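Local structure of thioesterase superfamily protein (Shewanella loihica, 2PRX) at residues A[44-49]-A[112-117]; A[54-59]-A[105-110]; A[69-74]-A[95-100]; A[99-104]-A[143-148]. The protein probably hydrolyses thioesters, as a member of the hotdog-fold thioesterase superfamily, and assembles as a dimer of two identical subunits. One frame throughout, in Å; residues are numbered along the deposited sequence.

Contact 1. Residues A[44-49]-A[112-117]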
loop_
_atom_site.group_PDB
_atom_site.type_symbol
_atom_site.label_atom_id
_atom_site.label_comp_id
_atom_site.label_asym_id
_atom_site.label_seq_id
_atom_site.Cartn_x
_atom_site.Cartn_y
_atom_site.Cartn_z
ATOM N N PHE A 44 2.772 7.112 14.154
ATOM C CA PHE A 44 2.081 5.847 14.314
ATOM C C PHE A 44 2.958 4.794 14.997
ATOM O O PHE A 44 4.172 4.807 14.803
ATOM C CB PHE A 44 1.616 5.270 12.970
ATOM C CG PHE A 44 0.694 4.076 13.187
ATOM C CD1 PHE A 44 -0.542 4.235 13.791
ATOM C CD2 PHE A 44 1.078 2.809 12.794
ATOM C CE1 PHE A 44 -1.375 3.164 14.009
ATOM C CE2 PHE A 44 0.241 1.732 13.006
ATOM C CZ PHE A 44 -0.986 1.899 13.612
HETATM N N MSE A 45 2.293 3.931 15.738
HETATM C CA MSE A 45 2.818 2.813 16.488
HETATM C C MSE A 45 2.221 1.504 15.993
HETATM O O MSE A 45 1.102 1.108 16.323
HETATM C CB MSE A 45 2.523 2.956 17.985
HETATM C CG MSE A 45 3.274 1.961 18.853
HETATM SE SE MSE A 45 5.173 1.966 18.501
HETATM C CE MSE A 45 5.509 3.166 19.973
ATOM N N PRO A 46 2.990 0.807 15.167
ATOM C CA PRO A 46 2.566 -0.541 14.752
ATOM C C PRO A 46 2.232 -1.424 15.946
ATOM O O PRO A 46 2.885 -1.293 16.988
ATOM C CB PRO A 46 3.820 -1.077 14.067
ATOM C CG PRO A 46 4.465 0.142 13.516
ATOM C CD PRO A 46 4.256 1.220 14.561
ATOM N N LYS A 47 1.237 -2.286 15.791
ATOM C CA LYS A 47 0.949 -3.280 16.813
ATOM C C LYS A 47 1.964 -4.416 16.626
ATOM O O LYS A 47 2.466 -4.560 15.507
ATOM C CB LYS A 47 -0.473 -3.827 16.753
ATOM C CG LYS A 47 -1.600 -2.829 16.548
ATOM C CD LYS A 47 -2.765 -3.102 17.489
ATOM C CE LYS A 47 -3.599 -1.853 17.722
ATOM N NZ LYS A 47 -4.946 -2.152 18.307
ATOM N N PRO A 48 2.246 -5.169 17.681
ATOM C CA PRO A 48 3.296 -6.194 17.653
ATOM C C PRO A 48 3.130 -7.204 16.528
ATOM O O PRO A 48 4.077 -7.857 16.074
ATOM C CB PRO A 48 3.111 -6.914 19.002
ATOM C CG PRO A 48 2.560 -5.833 19.884
ATOM C CD PRO A 48 1.580 -5.107 19.000
ATOM N N PHE A 49 1.898 -7.356 16.062
ATOM C CA PHE A 49 1.670 -8.373 15.038
ATOM C C PHE A 49 1.821 -7.801 13.645
ATOM O O PHE A 49 1.851 -8.578 12.676
ATOM C CB PHE A 49 0.295 -9.003 15.237
ATOM C CG PHE A 49 -0.836 -8.002 15.406
ATOM C CD1 PHE A 49 -1.381 -7.368 14.309
ATOM C CD2 PHE A 49 -1.329 -7.728 16.669
ATOM C CE1 PHE A 49 -2.418 -6.466 14.454
ATOM C CE2 PHE A 49 -2.365 -6.817 16.823
ATOM C CZ PHE A 49 -2.904 -6.196 15.720
ATOM N N VAL A 112 9.029 0.856 17.212
ATOM C CA VAL A 112 9.376 2.279 17.297
ATOM C C VAL A 112 8.311 3.118 16.606
ATOM O O VAL A 112 7.746 2.750 15.583
ATOM C CB VAL A 112 10.767 2.546 16.690
ATOM C CG1 VAL A 112 11.010 4.033 16.532
ATOM C CG2 VAL A 112 11.832 1.882 17.570
ATOM N N GLU A 113 8.029 4.272 17.180
ATOM C CA GLU A 113 7.075 5.252 16.658
ATOM C C GLU A 113 7.426 5.698 15.260
ATOM O O GLU A 113 8.559 6.122 14.978
ATOM C CB GLU A 113 7.086 6.429 17.649
ATOM C CG GLU A 113 6.103 7.539 17.375
ATOM C CD GLU A 113 6.425 8.818 18.156
ATOM O OE1 GLU A 113 7.268 9.608 17.684
ATOM O OE2 GLU A 113 5.842 9.030 19.236
ATOM N N LEU A 114 6.509 5.623 14.296
ATOM C CA LEU A 114 6.835 6.002 12.934
ATOM C C LEU A 114 6.408 7.446 12.658
ATOM O O LEU A 114 5.303 7.815 13.022
ATOM C CB LEU A 114 6.147 5.080 11.925
ATOM C CG LEU A 114 6.264 3.571 12.199
ATOM C CD1 LEU A 114 5.270 2.768 11.383
ATOM C CD2 LEU A 114 7.686 3.084 11.929
ATOM N N GLU A 115 7.275 8.225 12.017
ATOM C CA GLU A 115 6.873 9.599 11.691
ATOM C C GLU A 115 6.600 9.747 10.202
ATOM O O GLU A 115 7.347 9.323 9.322
ATOM C CB GLU A 115 7.915 10.597 12.204
ATOM C CG GLU A 115 7.624 12.058 11.941
ATOM C CD GLU A 115 8.552 13.043 12.624
ATOM O OE1 GLU A 115 8.376 13.303 13.840
ATOM O OE2 GLU A 115 9.473 13.602 11.973
ATOM N N LEU A 116 5.480 10.366 9.875
ATOM C CA LEU A 116 5.058 10.676 8.534
ATOM C C LEU A 116 4.925 12.183 8.307
ATOM O O LEU A 116 4.119 12.799 9.004
ATOM C CB LEU A 116 3.687 10.049 8.239
ATOM C CG LEU A 116 3.716 8.543 7.953
ATOM C CD1 LEU A 116 3.574 7.792 9.265
ATOM C CD2 LEU A 116 2.638 8.159 6.957
ATOM N N VAL A 117 5.696 12.694 7.372
ATOM C CA VAL A 117 5.711 14.098 6.988
ATOM C C VAL A 117 5.354 14.258 5.515
ATOM O O VAL A 117 5.920 13.600 4.648
ATOM C CB VAL A 117 7.076 14.771 7.236
ATOM C CG1 VAL A 117 7.001 16.260 6.927
ATOM C CG2 VAL A 117 7.561 14.566 8.663
#
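Leu114 packs against Pro46 and Phe44 where strand 39-44 ends beside the start of strand 114-122. Its CB lies 3.5 Å from Phe44 O. CG, beside the backbone N (chi1 -48°), stays near that oxygen and turns toward Pro46, with Pro46 CD 3.9 Å from Leu114 CG. At the tip, Leu114 CD1 presses on the proline ring, only 3.5 Å from Pro46 CG and tighter than usual for two carbons; it also lies at the edge of the Phe44 ring, near its plane. The second methyl, Leu114 CD2, packs on Thr108. An alanine in place of Pro46 would lack CG and CD, which would probably open a gap beside Leu114 CD1. The selenomethionine Met45 bends twice along its chain and brings SE to 3.8 Å from Val112 C.

The backbones of Phe44 and Leu114 form an antiparallel hydrogen-bonded pair. Phe44 N gives to Leu114 O at 2.9 Å; the return bond from Leu114 N to Phe44 O is straight, but its modelled length is doubtfully short. Chemically, the backbones satisfy each other at this last pair, and Pro46, with no N-H to offer, suits the place where the ladder stops and apolar packing takes over.

Contact 2. Residues A[54-59]-A[105-110]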
loop_
_atom_site.group_PDB
_atom_site.type_symbol
_atom_site.label_atom_id
_atom_site.label_comp_id
_atom_site.label_asym_id
_atom_site.label_seq_id
_atom_site.Cartn_x
_atom_site.Cartn_y
_atom_site.Cartn_z
ATOM N N PRO A 54 10.336 -10.993 11.466
ATOM C CA PRO A 54 10.639 -10.515 12.815
ATOM C C PRO A 54 11.560 -9.304 12.821
ATOM O O PRO A 54 12.578 -9.219 12.142
ATOM C CB PRO A 54 11.371 -11.687 13.471
ATOM C CG PRO A 54 10.814 -12.887 12.778
ATOM C CD PRO A 54 10.518 -12.457 11.377
ATOM N N GLY A 55 11.154 -8.351 13.666
ATOM C CA GLY A 55 11.987 -7.200 13.947
ATOM C C GLY A 55 11.651 -5.982 13.105
ATOM O O GLY A 55 12.177 -4.906 13.404
ATOM N N PHE A 56 10.832 -6.177 12.082
ATOM C CA PHE A 56 10.487 -5.138 11.127
ATOM C C PHE A 56 8.981 -5.099 10.850
ATOM O O PHE A 56 8.255 -6.049 11.139
ATOM C CB PHE A 56 11.228 -5.313 9.802
ATOM C CG PHE A 56 12.742 -5.361 9.924
ATOM C CD1 PHE A 56 13.501 -4.220 10.091
ATOM C CD2 PHE A 56 13.378 -6.593 9.872
ATOM C CE1 PHE A 56 14.876 -4.295 10.209
ATOM C CE2 PHE A 56 14.752 -6.672 9.974
ATOM C CZ PHE A 56 15.510 -5.526 10.140
ATOM N N VAL A 57 8.569 -3.984 10.287
ATOM C CA VAL A 57 7.208 -3.588 10.053
ATOM C C VAL A 57 6.710 -3.894 8.648
ATOM O O VAL A 57 7.356 -3.608 7.649
ATOM C CB VAL A 57 7.004 -2.065 10.234
ATOM C CG1 VAL A 57 5.620 -1.671 9.721
ATOM C CG2 VAL A 57 7.220 -1.655 11.679
ATOM N N TYR A 58 5.503 -4.459 8.623
ATOM C CA TYR A 58 4.841 -4.815 7.378
ATOM C C TYR A 58 4.779 -3.663 6.396
ATOM O O TYR A 58 4.337 -2.557 6.686
ATOM C CB TYR A 58 3.436 -5.321 7.741
ATOM C CG TYR A 58 2.654 -5.755 6.528
ATOM C CD1 TYR A 58 3.282 -6.466 5.519
ATOM C CD2 TYR A 58 1.316 -5.433 6.420
ATOM C CE1 TYR A 58 2.572 -6.862 4.400
ATOM C CE2 TYR A 58 0.604 -5.829 5.311
ATOM C CZ TYR A 58 1.237 -6.537 4.314
ATOM O OH TYR A 58 0.509 -6.926 3.215
ATOM N N GLY A 59 5.205 -3.901 5.164
ATOM C CA GLY A 59 5.100 -2.971 4.070
ATOM C C GLY A 59 3.703 -2.506 3.734
ATOM O O GLY A 59 3.554 -1.313 3.415
ATOM N N LEU A 105 12.998 2.441 0.875
ATOM C CA LEU A 105 14.397 2.821 0.937
ATOM C C LEU A 105 15.177 2.010 1.955
ATOM O O LEU A 105 16.398 1.867 1.838
ATOM C CB LEU A 105 14.481 4.341 1.226
ATOM C CG LEU A 105 13.777 5.215 0.193
ATOM C CD1 LEU A 105 13.849 6.700 0.538
ATOM C CD2 LEU A 105 14.364 4.987 -1.195
ATOM N N ALA A 106 14.482 1.476 2.961
ATOM C CA ALA A 106 15.118 0.632 3.966
ATOM C C ALA A 106 14.091 -0.178 4.741
ATOM O O ALA A 106 12.894 0.119 4.741
ATOM C CB ALA A 106 15.942 1.487 4.928
ATOM N N PRO A 107 14.546 -1.225 5.428
ATOM C CA PRO A 107 13.643 -1.955 6.321
ATOM C C PRO A 107 13.226 -1.061 7.501
ATOM O O PRO A 107 14.034 -0.264 7.991
ATOM C CB PRO A 107 14.466 -3.130 6.817
ATOM C CG PRO A 107 15.809 -3.045 6.184
ATOM C CD PRO A 107 15.904 -1.786 5.397
ATOM N N THR A 108 11.977 -1.214 7.903
ATOM C CA THR A 108 11.355 -0.401 8.960
ATOM C C THR A 108 11.299 -1.173 10.264
ATOM O O THR A 108 10.510 -2.105 10.403
ATOM C CB THR A 108 9.943 0.049 8.572
ATOM O OG1 THR A 108 10.004 0.667 7.274
ATOM C CG2 THR A 108 9.436 1.136 9.513
ATOM N N PRO A 109 12.156 -0.824 11.220
ATOM C CA PRO A 109 12.194 -1.538 12.499
ATOM C C PRO A 109 10.870 -1.531 13.242
ATOM O O PRO A 109 10.081 -0.586 13.249
ATOM C CB PRO A 109 13.231 -0.761 13.316
ATOM C CG PRO A 109 14.100 -0.148 12.272
ATOM C CD PRO A 109 13.173 0.236 11.150
HETATM N N MSE A 110 10.628 -2.674 13.892
HETATM C CA MSE A 110 9.460 -2.845 14.730
HETATM C C MSE A 110 9.736 -2.209 16.101
HETATM O O MSE A 110 10.902 -2.137 16.481
HETATM C CB MSE A 110 9.082 -4.308 14.918
HETATM C CG MSE A 110 7.942 -4.583 15.886
HETATM SE SE MSE A 110 6.301 -3.667 15.407
HETATM C CE MSE A 110 6.092 -4.830 13.884
#
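Phe56 has CG beside its own backbone N and anti to the carbonyl carbon (chi1 -56°), which carries the ring alongside Pro107, the two side chains pointing the same way. Ring atom Phe56 CD1 is 3.6 Å from Pro107 CB, and CE1 is equally near. From 105-110, the selenomethionine Met110 bends at chi2 and again at chi3; the second bend (70°) places its CE 3.7 Å from Phe56 O, where it also touches Val57 CG2.

Between them the backbones are joined at a single bridge, Phe56 with Pro109, the touching parts running 104° apart. Val57 N gives to Thr108 O at 2.7 Å, nearly along the C=O axis, and Phe56 CA makes a CA-H...O contact with the same oxygen at 3.1 Å. Met110 N gives to Gly55 O at 2.8 Å from above the carbonyl plane. Gly55 suits its place because its positive phi would jam a side chain against the preceding carbonyl. Val57 packs its CB 4.0 Å from Thr108 CB, and both residues rest on Ile62 of helix 59-78. An alanine in place of Phe56 would probably leave Pro107 CB without its apolar neighbour and that side of the crossing more open. Next along, Tyr58 is the N-cap residue of the helix, and its ring meets Tyr19 of the second subunit.

The chemistry is that of a loop crossing in which two backbone bonds fix the chains, while prolines, unable to donate, hand the rest of the contact to apolar side chains.

Contact 3. Residues A[69-74]-A[95-100]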
loop_
_atom_site.group_PDB
_atom_site.type_symbol
_atom_site.label_atom_id
_atom_site.label_comp_id
_atom_site.label_asym_id
_atom_site.label_seq_id
_atom_site.Cartn_x
_atom_site.Cartn_y
_atom_site.Cartn_z
ATOM N N HIS A 69 -2.245 9.402 5.211
ATOM C CA HIS A 69 -1.659 10.708 5.573
ATOM C C HIS A 69 -1.689 11.636 4.369
ATOM O O HIS A 69 -1.902 12.842 4.499
ATOM C CB HIS A 69 -0.244 10.513 6.103
ATOM C CG HIS A 69 0.475 11.800 6.408
ATOM N ND1 HIS A 69 0.060 12.658 7.413
ATOM C CD2 HIS A 69 1.563 12.360 5.855
ATOM C CE1 HIS A 69 0.888 13.693 7.442
ATOM N NE2 HIS A 69 1.815 13.548 6.512
ATOM N N GLY A 70 -1.473 11.071 3.184
ATOM C CA GLY A 70 -1.365 11.804 1.933
ATOM C C GLY A 70 -2.688 12.398 1.496
ATOM O O GLY A 70 -2.803 13.484 0.921
ATOM N N THR A 71 -3.741 11.628 1.781
ATOM C CA THR A 71 -5.098 12.056 1.491
ATOM C C THR A 71 -5.492 13.093 2.540
ATOM O O THR A 71 -6.079 14.108 2.193
ATOM C CB THR A 71 -6.096 10.893 1.485
ATOM O OG1 THR A 71 -5.878 10.075 0.327
ATOM C CG2 THR A 71 -7.520 11.420 1.386
ATOM N N GLY A 72 -5.142 12.778 3.791
ATOM C CA GLY A 72 -5.394 13.743 4.864
ATOM C C GLY A 72 -4.736 15.065 4.472
ATOM O O GLY A 72 -5.370 16.124 4.427
ATOM N N SER A 73 -3.446 14.982 4.167
ATOM C CA SER A 73 -2.692 16.135 3.707
ATOM C C SER A 73 -3.384 16.840 2.543
ATOM O O SER A 73 -3.422 18.070 2.514
ATOM C CB SER A 73 -1.285 15.748 3.245
ATOM O OG SER A 73 -0.571 15.055 4.242
ATOM N N ALA A 74 -3.904 16.061 1.594
ATOM C CA ALA A 74 -4.574 16.630 0.432
ATOM C C ALA A 74 -5.776 17.468 0.824
ATOM O O ALA A 74 -5.907 18.631 0.428
ATOM C CB ALA A 74 -4.978 15.482 -0.510
ATOM N N PHE A 95 -11.089 13.706 -0.373
ATOM C CA PHE A 95 -10.139 13.379 -1.428
ATOM C C PHE A 95 -9.912 11.860 -1.453
ATOM O O PHE A 95 -10.038 11.223 -0.411
ATOM C CB PHE A 95 -8.831 14.123 -1.196
ATOM C CG PHE A 95 -8.707 15.431 -1.963
ATOM C CD1 PHE A 95 -9.520 16.516 -1.684
ATOM C CD2 PHE A 95 -7.760 15.559 -2.968
ATOM C CE1 PHE A 95 -9.401 17.684 -2.408
ATOM C CE2 PHE A 95 -7.641 16.718 -3.710
ATOM C CZ PHE A 95 -8.467 17.790 -3.425
ATOM N N VAL A 96 -9.577 11.344 -2.612
ATOM C CA VAL A 96 -9.191 9.967 -2.867
ATOM C C VAL A 96 -7.860 9.839 -3.595
ATOM O O VAL A 96 -7.425 10.714 -4.344
ATOM C CB VAL A 96 -10.239 9.262 -3.757
ATOM C CG1 VAL A 96 -11.520 9.032 -2.980
ATOM C CG2 VAL A 96 -10.468 10.108 -5.002
ATOM N N THR A 97 -7.205 8.684 -3.393
ATOM C CA THR A 97 -5.922 8.478 -4.055
ATOM C C THR A 97 -6.166 8.084 -5.504
ATOM O O THR A 97 -6.984 7.201 -5.743
ATOM C CB THR A 97 -5.087 7.383 -3.366
ATOM O OG1 THR A 97 -4.720 7.778 -2.039
ATOM C CG2 THR A 97 -3.800 7.147 -4.144
ATOM N N ALA A 98 -5.496 8.700 -6.465
ATOM C CA ALA A 98 -5.630 8.295 -7.865
ATOM C C ALA A 98 -4.417 7.485 -8.285
ATOM O O ALA A 98 -4.440 6.501 -9.032
ATOM C CB ALA A 98 -5.842 9.519 -8.751
ATOM N N ALA A 99 -3.278 7.906 -7.758
ATOM C CA ALA A 99 -2.030 7.182 -7.922
ATOM C C ALA A 99 -1.189 7.372 -6.665
ATOM O O ALA A 99 -1.126 8.427 -6.026
ATOM C CB ALA A 99 -1.397 7.659 -9.207
ATOM N N LEU A 100 -0.532 6.298 -6.260
ATOM C CA LEU A 100 0.390 6.292 -5.139
ATOM C C LEU A 100 1.568 5.387 -5.544
ATOM O O LEU A 100 1.329 4.193 -5.749
ATOM C CB LEU A 100 -0.183 5.806 -3.825
ATOM C CG LEU A 100 0.675 5.909 -2.563
ATOM C CD1 LEU A 100 1.168 7.329 -2.297
ATOM C CD2 LEU A 100 -0.123 5.418 -1.358
#
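Ala74 and Phe95 make the apolar part of this contact, in which helix 69-74 lies over strand 95-97 with axes 7.9 Å apart at their closest. Phe95 has chi1 at -96°, displaced from the usual staggered positions, and its ring carbon CD2 comes to 3.7 Å from Ala74 CB, which approaches obliquely. A methyl is well suited here: it lets the helix come close to the aromatic side chain.

One turn earlier, Thr71 points at the strand. In the conformer described, its CG2 is anti to the backbone N and turned toward Phe95, 4.0 Å from Phe95 CB; a second conformer was deposited, so finer detail is doubtful. Thr97 is placed with its OG1 beside its own backbone N (chi1 -65°), and the hydroxyl is hydrogen-bonded to Asp67 OD1 of the same helix. Thr71 OG1 lies 3.5 Å from Thr97 OG1.

On the far side of the helix, Ser73 OG, which is also bonded to Thr40, gives to His69 O at 2.6 Å, while Ser73 N reaches that oxygen from the opposite face of its plane. The serine oxygen also sits over the centre of the His69 ring, 3.6 Å above it.

Beyond Thr97, a classic beta bulge sets Ala98 and Ala99 opposite Val147. The chemistry thus joins helix to strand through short side chains: the methyl of Ala74 and, in one conformer, that of Thr71 meet Phe95, and the hydroxyl of Thr97 is held by Asp67.

Contact 4. Residues A[99-104]-A[143-148]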
loop_
_atom_site.group_PDB
_atom_site.type_symbol
_atom_site.label_atom_id
_atom_site.label_comp_id
_atom_site.label_asym_id
_atom_site.label_seq_id
_atom_site.Cartn_x
_atom_site.Cartn_y
_atom_site.Cartn_z
ATOM N N ALA A 99 -3.278 7.906 -7.758
ATOM C CA ALA A 99 -2.030 7.182 -7.922
ATOM C C ALA A 99 -1.189 7.372 -6.665
ATOM O O ALA A 99 -1.126 8.427 -6.026
ATOM C CB ALA A 99 -1.397 7.659 -9.207
ATOM N N LEU A 100 -0.532 6.298 -6.260
ATOM C CA LEU A 100 0.390 6.292 -5.139
ATOM C C LEU A 100 1.568 5.387 -5.544
ATOM O O LEU A 100 1.329 4.193 -5.749
ATOM C CB LEU A 100 -0.183 5.806 -3.825
ATOM C CG LEU A 100 0.675 5.909 -2.563
ATOM C CD1 LEU A 100 1.168 7.329 -2.297
ATOM C CD2 LEU A 100 -0.123 5.418 -1.358
ATOM N N ASN A 101 2.727 5.976 -5.676
ATOM C CA ASN A 101 4.013 5.402 -5.993
ATOM C C ASN A 101 4.912 5.471 -4.777
ATOM O O ASN A 101 5.109 6.474 -4.092
ATOM C CB ASN A 101 4.615 6.087 -7.219
ATOM C CG ASN A 101 3.558 6.087 -8.318
ATOM O OD1 ASN A 101 2.861 5.083 -8.466
ATOM N ND2 ASN A 101 3.456 7.186 -9.045
ATOM N N ILE A 102 5.457 4.307 -4.439
ATOM C CA ILE A 102 6.224 4.185 -3.220
ATOM C C ILE A 102 7.499 3.360 -3.439
ATOM O O ILE A 102 7.397 2.238 -3.926
ATOM C CB ILE A 102 5.403 3.549 -2.087
ATOM C CG1 ILE A 102 4.048 4.217 -1.849
ATOM C CG2 ILE A 102 6.201 3.503 -0.794
ATOM C CD1 ILE A 102 3.144 3.508 -0.869
ATOM N N ASP A 103 8.639 3.901 -3.100
ATOM C CA ASP A 103 9.991 3.441 -3.011
ATOM C C ASP A 103 10.323 3.114 -1.557
ATOM O O ASP A 103 10.266 3.970 -0.670
ATOM C CB ASP A 103 10.974 4.497 -3.531
ATOM C CG ASP A 103 10.497 5.024 -4.879
ATOM O OD1 ASP A 103 10.619 4.243 -5.849
ATOM O OD2 ASP A 103 9.995 6.170 -4.935
ATOM N N TYR A 104 10.685 1.864 -1.346
ATOM C CA TYR A 104 11.065 1.323 -0.056
ATOM C C TYR A 104 12.565 1.427 0.134
ATOM O O TYR A 104 13.371 0.654 -0.356
ATOM C CB TYR A 104 10.537 -0.111 0.017
ATOM C CG TYR A 104 9.028 -0.133 0.126
ATOM C CD1 TYR A 104 8.406 -0.052 1.369
ATOM C CD2 TYR A 104 8.233 -0.205 -0.994
ATOM C CE1 TYR A 104 7.026 -0.065 1.463
ATOM C CE2 TYR A 104 6.858 -0.223 -0.916
ATOM C CZ TYR A 104 6.250 -0.149 0.327
ATOM O OH TYR A 104 4.877 -0.169 0.404
ATOM N N ARG A 143 9.755 6.638 0.731
ATOM C CA ARG A 143 9.313 7.816 0.014
ATOM C C ARG A 143 8.070 7.463 -0.805
ATOM O O ARG A 143 8.186 6.573 -1.644
ATOM C CB ARG A 143 10.450 8.281 -0.872
ATOM C CG ARG A 143 10.622 9.718 -1.255
ATOM C CD ARG A 143 10.621 10.700 -0.115
ATOM N NE ARG A 143 11.546 11.791 -0.465
ATOM C CZ ARG A 143 12.117 12.584 0.426
ATOM N NH1 ARG A 143 11.886 12.457 1.729
ATOM N NH2 ARG A 143 12.941 13.546 0.020
ATOM N N GLY A 144 6.942 8.118 -0.615
ATOM C CA GLY A 144 5.744 7.966 -1.419
ATOM C C GLY A 144 5.420 9.231 -2.210
ATOM O O GLY A 144 5.654 10.343 -1.728
ATOM N N HIS A 145 4.911 9.079 -3.412
ATOM C CA HIS A 145 4.409 10.094 -4.314
ATOM C C HIS A 145 2.932 9.838 -4.598
ATOM O O HIS A 145 2.456 8.823 -5.072
ATOM C CB HIS A 145 5.173 10.211 -5.643
ATOM C CG HIS A 145 4.504 11.180 -6.587
ATOM N ND1 HIS A 145 4.727 12.537 -6.514
ATOM C CD2 HIS A 145 3.621 11.020 -7.600
ATOM C CE1 HIS A 145 4.030 13.159 -7.438
ATOM N NE2 HIS A 145 3.339 12.261 -8.117
HETATM N N MSE A 146 2.121 10.842 -4.325
HETATM C CA MSE A 146 0.698 10.757 -4.396
HETATM C C MSE A 146 0.091 11.858 -5.263
HETATM O O MSE A 146 0.533 13.001 -5.195
HETATM C CB MSE A 146 0.082 10.877 -2.982
HETATM C CG MSE A 146 -1.402 11.177 -3.075
HETATM SE SE MSE A 146 -2.283 11.053 -1.369
HETATM C CE MSE A 146 -2.323 9.122 -1.504
ATOM N N VAL A 147 -0.883 11.474 -6.054
ATOM C CA VAL A 147 -1.821 12.262 -6.804
ATOM C C VAL A 147 -3.202 11.958 -6.212
ATOM O O VAL A 147 -3.704 10.855 -6.446
ATOM C CB VAL A 147 -1.925 11.977 -8.310
ATOM C CG1 VAL A 147 -3.195 12.659 -8.817
ATOM C CG2 VAL A 147 -0.684 12.440 -9.051
ATOM N N ALA A 148 -3.731 12.911 -5.460
ATOM C CA ALA A 148 -5.040 12.796 -4.872
ATOM C C ALA A 148 -6.006 13.767 -5.542
ATOM O O ALA A 148 -5.722 14.919 -5.873
ATOM C CB ALA A 148 -4.977 13.012 -3.369
#
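Strands 99-104 and 143-148 run antiparallel, their axes 4.5 Å apart at closest approach and their directions 172° apart. Six backbone hydrogen bonds join them in three hydrogen-bonded pairs: Ala99 with Val147, Asn101 with His145, Asp103 with Arg143. The bond from His145 N to Asn101 O, at 2.7 Å, is the shortest. In the non-hydrogen-bonded pairs between, CA-H...O contacts fill in, such as Leu100 CA to His145 O at 3.3 Å.

Leu100 has CG anti to the backbone N (chi1 -174°), and its CD1 reaches across to 3.8 Å from CB of Met146, a selenomethionine. Gly144 faces Ile102, whose CG1 rests 4.1 Å from Gly144 CA; a side chain there would meet both Ile102 and Leu100. On the other face, Asn101 and His145 lie side by side, pointing the same way, and Ala99 meets Val147.

The face with Leu100 and Ile102 is covered by helix 59-78, through Ile66 and Ala63. Strand 127-135 flanks 143-148 on one side, and on the other side of 99-104 the ladder continues into a strand of the second subunit, with Asn101 meeting Asn101 of that subunit.

In the fold
All four contacts are partly buried. Contacts 3 and 4 lie nearer the centre of the subunit and share Ala99 and Leu100; one sets helix 59-78 on strand 95-104, the other pairs that strand with 142-150. Contacts 1 and 2 lie on the opposite side of the chain's centre from contact 3, contact 2 farthest out at about 16 Å between centres, and touch through Leu114 with Thr108 and Pro46 with Val57. Chemistry follows place: contact 4 is regular ladder, contact 3 short side chains between helix and strand, contact 1 a ladder's end passing into a proline-containing loop, contact 2 a crossing of two loops. Contacts 2, 3 and 4 reach the second subunit. The helix cradled by an antiparallel sheet is the hotdog fold.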